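Local coordinates for putative dehydrogenase (PDB 5A9T), which catalyses the NADPH-dependent, stereoselective reduction of imines to amines, as an imine reductase of the HIBADH-related family, at the interface of chains A and B. Coordinates in Å, arbitrary orientation; residue numbers count along the deposited sequence, not the author numbering. Chains: chain A/B, Putative dehydrogenase.

Contact 1: the interface of chains A and B. Residues chain A 183, 186-187, 260-261; chain B 176, 180, 268, 289.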
# COMPACT_ATOMS: atom_id res chain seq x y z
N ASN A 183 1.16 7.77 2.00
CA ASN A 183 0.53 8.59 3.04
C ASN A 183 0.04 7.70 4.19
O ASN A 183 0.09 8.09 5.35
CB ASN A 183 -0.56 9.48 2.44
CG ASN A 183 -0.01 10.56 1.54
OD1 ASN A 183 -0.82 11.07 0.70
ND2 ASN A 183 1.20 10.81 1.58
N LEU A 186 2.91 6.68 6.26
CA LEU A 186 3.45 7.77 7.08
C LEU A 186 2.50 8.13 8.21
O LEU A 186 2.96 8.42 9.32
CB LEU A 186 3.68 9.02 6.18
CG LEU A 186 4.82 8.81 5.21
CD1 LEU A 186 4.86 9.97 4.22
CD2 LEU A 186 6.19 8.60 5.81
N HIS A 187 1.19 8.01 8.02
CA HIS A 187 0.26 8.23 9.10
C HIS A 187 0.43 7.16 10.21
O HIS A 187 0.45 7.45 11.42
CB HIS A 187 -1.22 8.29 8.63
CG HIS A 187 -2.12 8.68 9.71
ND1 HIS A 187 -2.93 7.84 10.43
CD2 HIS A 187 -2.25 9.91 10.25
CE1 HIS A 187 -3.54 8.54 11.37
NE2 HIS A 187 -3.11 9.78 11.30
N GLU A 260 -6.04 14.15 9.78
CA GLU A 260 -6.50 14.46 8.44
C GLU A 260 -6.65 13.19 7.61
O GLU A 260 -7.66 13.03 6.97
CB GLU A 260 -5.64 15.44 7.68
CG GLU A 260 -6.36 15.97 6.42
CD GLU A 260 -5.56 17.02 5.61
OE1 GLU A 260 -4.59 17.64 6.13
OE2 GLU A 260 -5.90 17.22 4.40
N ILE A 261 -5.66 12.30 7.67
CA ILE A 261 -5.71 11.09 6.80
C ILE A 261 -6.98 10.22 7.11
O ILE A 261 -7.77 9.96 6.23
CB ILE A 261 -4.37 10.31 6.87
CG1 ILE A 261 -3.26 11.08 6.21
CG2 ILE A 261 -4.54 8.91 6.26
CD1 ILE A 261 -3.41 11.33 4.80
N SER B 176 -5.00 2.08 9.65
CA SER B 176 -5.00 3.41 9.04
C SER B 176 -4.24 3.27 7.69
O SER B 176 -4.69 3.78 6.63
CB SER B 176 -4.37 4.41 9.97
OG SER B 176 -4.50 5.75 9.42
N SER B 180 -5.90 3.74 3.60
CA SER B 180 -5.32 4.63 2.55
C SER B 180 -4.81 3.81 1.36
O SER B 180 -4.98 4.17 0.19
CB SER B 180 -4.19 5.42 3.16
OG SER B 180 -4.67 6.46 3.95
N LEU B 268 -2.68 17.55 1.02
CA LEU B 268 -1.75 17.26 2.08
C LEU B 268 -0.42 17.93 1.76
O LEU B 268 0.20 18.48 2.73
CB LEU B 268 -1.40 15.80 2.42
CG LEU B 268 -2.61 14.94 2.89
CD1 LEU B 268 -2.41 13.42 2.72
CD2 LEU B 268 -2.94 15.29 4.36
N TRP B 289 2.14 15.74 11.02
CA TRP B 289 1.19 14.79 11.68
C TRP B 289 1.63 14.26 13.00
O TRP B 289 0.81 13.68 13.73
CB TRP B 289 0.90 13.60 10.74
CG TRP B 289 0.47 13.97 9.36
CD1 TRP B 289 -0.09 15.16 8.99
CD2 TRP B 289 0.55 13.18 8.20
NE1 TRP B 289 -0.36 15.14 7.64
CE2 TRP B 289 0.04 13.95 7.11
CE3 TRP B 289 1.01 11.89 7.92
CZ2 TRP B 289 0.05 13.48 5.79
CZ3 TRP B 289 0.95 11.42 6.67
CH2 TRP B 289 0.54 12.19 5.58

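Contact 2: the interface of chains A and B. Residues chain A 241, 244-245, 248, 265, 282; chain B 172, 175-176, 179.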
# COMPACT_ATOMS: atom_id res chain seq x y z
N ASN A 241 -17.16 -0.09 8.43
CA ASN A 241 -15.84 0.56 8.29
C ASN A 241 -15.85 2.00 8.67
O ASN A 241 -14.77 2.49 9.09
CB ASN A 241 -15.29 0.31 6.87
CG ASN A 241 -14.89 -1.11 6.64
OD1 ASN A 241 -15.73 -1.91 6.09
ND2 ASN A 241 -13.80 -1.49 7.08
N THR A 244 -14.90 1.81 12.26
CA THR A 244 -13.49 1.51 12.50
C THR A 244 -12.69 2.85 12.30
O THR A 244 -11.83 3.13 13.09
CB THR A 244 -12.98 0.47 11.46
OG1 THR A 244 -13.86 -0.68 11.59
CG2 THR A 244 -11.67 0.09 11.74
N LEU A 245 -13.02 3.64 11.32
CA LEU A 245 -12.33 4.88 11.07
C LEU A 245 -12.59 5.88 12.21
O LEU A 245 -11.67 6.62 12.57
CB LEU A 245 -12.64 5.48 9.73
CG LEU A 245 -11.81 4.87 8.58
CD1 LEU A 245 -12.48 5.04 7.27
CD2 LEU A 245 -10.37 5.40 8.61
N ILE A 248 -10.17 4.94 14.77
CA ILE A 248 -8.84 5.35 14.42
C ILE A 248 -8.66 6.83 14.73
O ILE A 248 -7.58 7.27 15.21
CB ILE A 248 -8.49 5.02 12.94
CG1 ILE A 248 -8.48 3.51 12.82
CG2 ILE A 248 -7.21 5.72 12.50
CD1 ILE A 248 -8.54 3.11 11.34
N ASN A 265 -10.42 9.71 4.83
CA ASN A 265 -10.87 8.33 4.49
C ASN A 265 -12.27 8.11 4.98
O ASN A 265 -13.04 7.50 4.19
CB ASN A 265 -9.90 7.34 5.09
CG ASN A 265 -8.60 7.26 4.34
OD1 ASN A 265 -8.51 7.56 3.13
ND2 ASN A 265 -7.54 6.82 5.01
N TYR A 282 -17.00 -2.79 1.38
CA TYR A 282 -16.13 -1.62 1.37
C TYR A 282 -15.81 -1.22 -0.05
O TYR A 282 -15.76 -0.07 -0.43
CB TYR A 282 -14.84 -1.97 2.12
CG TYR A 282 -13.92 -0.77 2.17
CD1 TYR A 282 -13.03 -0.46 1.16
CD2 TYR A 282 -13.93 0.06 3.29
CE1 TYR A 282 -12.26 0.67 1.18
CE2 TYR A 282 -13.14 1.17 3.34
CZ TYR A 282 -12.34 1.53 2.26
OH TYR A 282 -11.56 2.66 2.36
N THR B 172 -4.15 -0.04 15.27
CA THR B 172 -4.69 1.19 14.80
C THR B 172 -3.86 1.74 13.65
O THR B 172 -4.45 2.14 12.60
CB THR B 172 -4.77 2.21 15.94
OG1 THR B 172 -5.59 1.63 17.00
CG2 THR B 172 -5.46 3.50 15.44
N LEU B 175 -4.22 -0.52 10.45
CA LEU B 175 -5.51 -0.31 9.80
C LEU B 175 -5.57 1.05 9.05
O LEU B 175 -6.11 1.14 7.96
CB LEU B 175 -6.64 -0.41 10.82
CG LEU B 175 -6.83 -1.81 11.39
CD1 LEU B 175 -7.81 -1.71 12.55
CD2 LEU B 175 -7.37 -2.76 10.35
N SER B 176 -5.00 2.08 9.65
CA SER B 176 -5.00 3.41 9.04
C SER B 176 -4.24 3.27 7.69
O SER B 176 -4.69 3.78 6.63
CB SER B 176 -4.37 4.41 9.97
OG SER B 176 -4.50 5.75 9.42
N TYR B 179 -6.48 1.43 5.09
CA TYR B 179 -7.58 2.19 4.44
C TYR B 179 -7.03 3.06 3.32
O TYR B 179 -7.53 3.10 2.18
CB TYR B 179 -8.39 3.05 5.42
CG TYR B 179 -9.37 2.28 6.25
CD1 TYR B 179 -10.50 1.73 5.63
CD2 TYR B 179 -9.15 2.02 7.60
CE1 TYR B 179 -11.39 0.97 6.35
CE2 TYR B 179 -9.99 1.25 8.32
CZ TYR B 179 -11.10 0.71 7.68
OH TYR B 179 -11.95 -0.10 8.46
O HOH W 1 -6.62 5.92 7.48

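Contact 1: the interface of chains A and B
A:Ile261 and B:Leu268 meet at the apolar centre, their side chains crossing at about a right angle, with A:Ile261 CD1 4.0 Å from B:Leu268 CD2. This is part of the helical C-terminal domain through which two subunits of an imine reductase, of the HIBADH-related family, pack in the deposited dimer. Both residues belong to helix 260-274, one copy from each chain. A:Ile261 keeps CG1 anti to the carbonyl carbon (chi1 -69°), which sends its ethyl arm toward B:Leu268 and the B:Trp289 indole, while CG2 points the other way, to the B:Ser180 hydroxyl. A:Ile261 CG1 sits over one face of the indole, toward the rim of its six-membered ring, 4.0 Å from B:Trp289 CH2. That same ring is applied edge-on to helix 166-193 of chain A. B:Trp289 CZ3 abuts A:Leu186 CB at 3.7 Å, and B:Trp289 CE3 lies 3.9 Å from A:His187 CA; the helix meets the indole at its edge, with A:Leu186 C in the ring plane, while the isoleucine covers one face. Around B:Leu268 the surroundings turn polar. Its CD1 methyl meets the A:Asn183 amide tip to tip, 3.5 Å from A:Asn183 OD1. Its CD2 methyl lies against the carboxylate of A:Glu260, whose extended chain slides past the leucine in the opposite direction; A:Glu260 CD and B:Leu268 CD2 are 3.4 Å apart. On the far side of A:Ile261, the A:His187 imidazole reaches helix 166-193 of chain B. With CG anti to the backbone N (chi1 -173°), its ND1 is directed at the B:Ser176 hydroxyl, and A:His187 ND1 and B:Ser176 OG share a hydrogen bond of 2.8 Å. The bond is bent, 133° at the hydrogen, and which partner donates is not settled. B:Ser176 CB lies at the edge of the imidazole, in its plane.

Contact 2: the interface of chains A and B
Helix 238-255 of chain A packs against helix 166-193 of chain B, with helix 260-274 and the 3-10 helix 282-288 of chain A closing in around B:Tyr179. This tyrosine inserts its ring into the C-terminal domain of the other subunit of the imine reductase. B:Tyr179 has CG anti to the carbonyl carbon (chi1 -77°), which aims the phenol at A:Asn241. There the amide nitrogen A:Asn241 ND2 donates a nearly straight hydrogen bond of 2.7 Å to the phenol oxygen B:Tyr179 OH, 164° at the hydrogen. The oxygen lies in the amide plane, while amide and ring planes stand 76° apart. A:Leu245 covers one face of the phenol, its CG over the ring centre and its CD2 methyl 3.7 Å from B:Tyr179 CD2. One edge meets A:Tyr282, whose CE2 is in the plane of the B:Tyr179 ring and 3.5 Å from B:Tyr179 CE1. Beyond the ring on the side away from A:Tyr282, and raised toward the face covered by A:Leu245, A:Ile248 CD1 lies 3.8 Å from B:Tyr179 CE2, and A:Thr244 crosses near the hydroxyl at about a right angle. An alanine in place of B:Tyr179 would probably leave A:Asn241 without this acceptor and open a gap between A:Leu245, A:Ile248 and A:Tyr282. A:Asn241 and A:Tyr282 also line the pocket of (1R)-1-methyl-1,2,3,4-tetrahydroisoquinoline, the amine complexed in this crystal, so the partner chain's tyrosine may help to position pocket residues. Farther along helix 238-255, A:Ile248 slides past B:Thr172 in the opposite direction, and its CD1 methyl also touches B:Leu175 CB at 4.0 Å. Near the root of the tyrosine a water joins the chains: A:Asn265 ND2 is hydrogen-bonded to water 1 at 2.8 Å, and water 1 in turn bonds to the backbone oxygen B:Ser176 O at 3.0 Å and to the hydroxyl B:Ser176 OG at 2.9 Å.

The C-alpha centres of contact 1 and contact 2 lie about 11 Å apart, making them neighbouring patches of one two-fold symmetric interface. B:Ser176 belongs to both: its hydroxyl joins the histidine of contact 1 to the water of contact 2. Helix 166-193 of chain B therefore runs along both patches, and helix 260-274 of chain A also contributes to each. The twin patches, with chains exchanged, repeat the arrangement. Such intertwined helices suggest that the dimer is a functional unit, in which packing around contact 1 could support the pocket-lining residues at contact 2.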